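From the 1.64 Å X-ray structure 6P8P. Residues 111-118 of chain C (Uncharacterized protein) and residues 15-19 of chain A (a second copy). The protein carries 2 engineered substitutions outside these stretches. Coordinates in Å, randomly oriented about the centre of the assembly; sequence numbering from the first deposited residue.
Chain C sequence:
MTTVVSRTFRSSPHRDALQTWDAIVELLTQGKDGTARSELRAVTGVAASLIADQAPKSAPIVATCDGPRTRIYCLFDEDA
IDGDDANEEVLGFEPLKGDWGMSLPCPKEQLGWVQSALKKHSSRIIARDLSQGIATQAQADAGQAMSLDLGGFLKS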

# COMPACT_ATOMS: atom_id res chain seq x y z
N LEU C 111 0.79 1.18 -12.07
CA LEU C 111 1.68 0.05 -12.28
C LEU C 111 3.12 0.42 -11.94
O LEU C 111 3.85 -0.39 -11.36
CB LEU C 111 1.55 -0.43 -13.72
CG LEU C 111 2.04 -1.81 -14.10
CD1 LEU C 111 1.33 -2.89 -13.35
CD2 LEU C 111 1.86 -2.01 -15.62
N GLY C 112 3.53 1.63 -12.24
CA GLY C 112 4.89 2.03 -11.95
C GLY C 112 5.27 1.90 -10.48
O GLY C 112 6.24 1.21 -10.12
N TRP C 113 4.50 2.53 -9.60
CA TRP C 113 4.85 2.46 -8.19
C TRP C 113 4.62 1.06 -7.63
O TRP C 113 5.42 0.56 -6.84
CB TRP C 113 4.07 3.52 -7.39
CG TRP C 113 2.68 3.23 -6.90
CD1 TRP C 113 1.51 3.70 -7.42
CD2 TRP C 113 2.32 2.47 -5.74
NE1 TRP C 113 0.43 3.25 -6.67
CE2 TRP C 113 0.91 2.50 -5.63
CE3 TRP C 113 3.04 1.71 -4.81
CZ2 TRP C 113 0.22 1.80 -4.64
CZ3 TRP C 113 2.35 1.05 -3.80
CH2 TRP C 113 0.95 1.10 -3.72
N VAL C 114 3.58 0.38 -8.10
CA VAL C 114 3.24 -0.93 -7.55
C VAL C 114 4.33 -1.94 -7.88
O VAL C 114 4.75 -2.73 -7.02
CB VAL C 114 1.85 -1.38 -8.07
CG1 VAL C 114 1.61 -2.88 -7.80
CG2 VAL C 114 0.77 -0.58 -7.42
N GLN C 115 4.81 -1.94 -9.11
CA GLN C 115 5.82 -2.90 -9.50
C GLN C 115 7.10 -2.67 -8.71
O GLN C 115 7.71 -3.63 -8.21
CB GLN C 115 6.04 -2.84 -11.01
CG GLN C 115 4.84 -3.36 -11.80
CD GLN C 115 5.14 -3.66 -13.26
OE1 GLN C 115 4.73 -4.72 -13.81
NE2 GLN C 115 5.83 -2.73 -13.90
N SER C 116 7.48 -1.41 -8.50
CA SER C 116 8.67 -1.12 -7.69
C SER C 116 8.46 -1.54 -6.23
O SER C 116 9.40 -2.03 -5.59
CB SER C 116 8.99 0.38 -7.73
OG SER C 116 9.31 0.79 -9.03
N ALA C 117 7.27 -1.31 -5.69
CA ALA C 117 6.98 -1.69 -4.31
C ALA C 117 7.01 -3.20 -4.12
O ALA C 117 7.58 -3.70 -3.14
CB ALA C 117 5.62 -1.14 -3.88
N LEU C 118 6.42 -3.96 -5.05
CA LEU C 118 6.46 -5.41 -4.92
C LEU C 118 7.88 -5.95 -5.01
O LEU C 118 8.22 -6.93 -4.33
CB LEU C 118 5.60 -6.05 -6.00
CG LEU C 118 4.11 -5.82 -5.83
CD1 LEU C 118 3.39 -6.34 -7.08
CD2 LEU C 118 3.57 -6.49 -4.57
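Chain A, residues 15-19: RDALQ

What shape does each backbone take, and where do the two meet? Residues 111-118 of chain C form a helix that runs on later in the chain, held by bonds such as Ala C117 N to Trp C113 O at 2.9 Å. Chain A arrives in an extended conformation at Arg A15 and Asp A16, then turns into a helix at Ala A17 that continues beyond Gln A19. From first to last CA, the two stretches run in roughly the same direction. The first residues of this helix lie against the chain C helix, and the backbones come nearest at Trp C113 and Leu A18, whose CA atoms are 5.2 Å apart. So close an approach leaves little room between the main chains.

How is the start of the chain A helix held in shape? Asp A16 is its N-cap: OD1 of Asp A16 accepts from Gln A19 N at 2.7 Å, with a weak bond from Leu A18 N to the same OD1 at 2.9 Å. Gln A19 returns the favour, its OE1 accepting from Asp A16 N at 2.8 Å. Such reciprocal bonds satisfy amides that have no preceding helical turn to bond to. Ala A17 and Leu A18 follow this cap, and both have CA-to-CB bonds that point toward chain C.

Which side chains fill the apolar part of the contact? Leu A18 has the largest area covered, and it spans one turn of the chain C helix. Its CB lies 4.0 Å from Trp C113 CB, while its CD1 reaches Ala C117, 3.8 Å from Ala C117 CB and 3.6 Å from Ala C117 N. Trp C113 starts toward chain A, but its end leads away, with chi1 in the p well. This places a face of the indole under Ala A17, whose CB sits 4.2 Å from the centroid of the five-membered ring, 25° off the normal, in a CH-pi contact.

What joins the two stretches on the polar side? No direct hydrogen bond crosses between them; a water makes the link instead. It donates to Asp A16 OD2 at 2.5 Å and is hydrogen-bonded to Ser C116 OG at 2.7 Å, so the carboxylate that caps the chain A helix through OD1 also reaches the chain C helix through OD2. Gly C112 lies beside this bridge, its C atom 4.1 Å from Asp A16 OD2. The contact thus combines packing around Leu A18 and Ala A17 with one water-mediated link, and buries 251 Å² over both sides.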

# COMPACT_ATOMS: atom_id res chain seq x y z
N ARG A 15 7.31 12.54 -10.33
CA ARG A 15 7.79 11.35 -9.64
C ARG A 15 6.61 10.41 -9.50
O ARG A 15 5.50 10.87 -9.27
CB ARG A 15 8.31 11.67 -8.24
CG ARG A 15 9.58 12.39 -8.14
CD ARG A 15 9.82 12.67 -6.66
NE ARG A 15 11.06 13.35 -6.35
CZ ARG A 15 11.13 14.64 -6.02
NH1 ARG A 15 10.05 15.41 -6.03
NH2 ARG A 15 12.30 15.17 -5.70
N ASP A 16 6.84 9.10 -9.59
CA ASP A 16 5.77 8.19 -9.21
C ASP A 16 5.60 8.18 -7.69
O ASP A 16 6.37 8.80 -6.94
CB ASP A 16 5.98 6.80 -9.82
CG ASP A 16 7.04 5.96 -9.13
OD1 ASP A 16 7.25 6.01 -7.91
OD2 ASP A 16 7.66 5.15 -9.87
N ALA A 17 4.51 7.57 -7.23
CA ALA A 17 4.15 7.67 -5.81
C ALA A 17 5.23 7.08 -4.90
O ALA A 17 5.46 7.59 -3.78
CB ALA A 17 2.80 6.99 -5.56
N LEU A 18 5.90 6.03 -5.35
CA LEU A 18 6.96 5.47 -4.52
C LEU A 18 8.21 6.34 -4.55
O LEU A 18 8.89 6.51 -3.53
CB LEU A 18 7.27 4.04 -4.98
CG LEU A 18 8.39 3.33 -4.24
CD1 LEU A 18 8.04 1.82 -4.04
CD2 LEU A 18 9.68 3.43 -5.01
N GLN A 19 8.55 6.91 -5.71
CA GLN A 19 9.68 7.83 -5.76
C GLN A 19 9.43 9.04 -4.87
O GLN A 19 10.37 9.57 -4.27
CB GLN A 19 9.93 8.30 -7.20
CG GLN A 19 10.39 7.20 -8.12
CD GLN A 19 10.43 7.63 -9.56
OE1 GLN A 19 9.54 8.37 -10.03
NE2 GLN A 19 11.45 7.17 -10.30
O HOH W 1 9.42 3.48 -9.10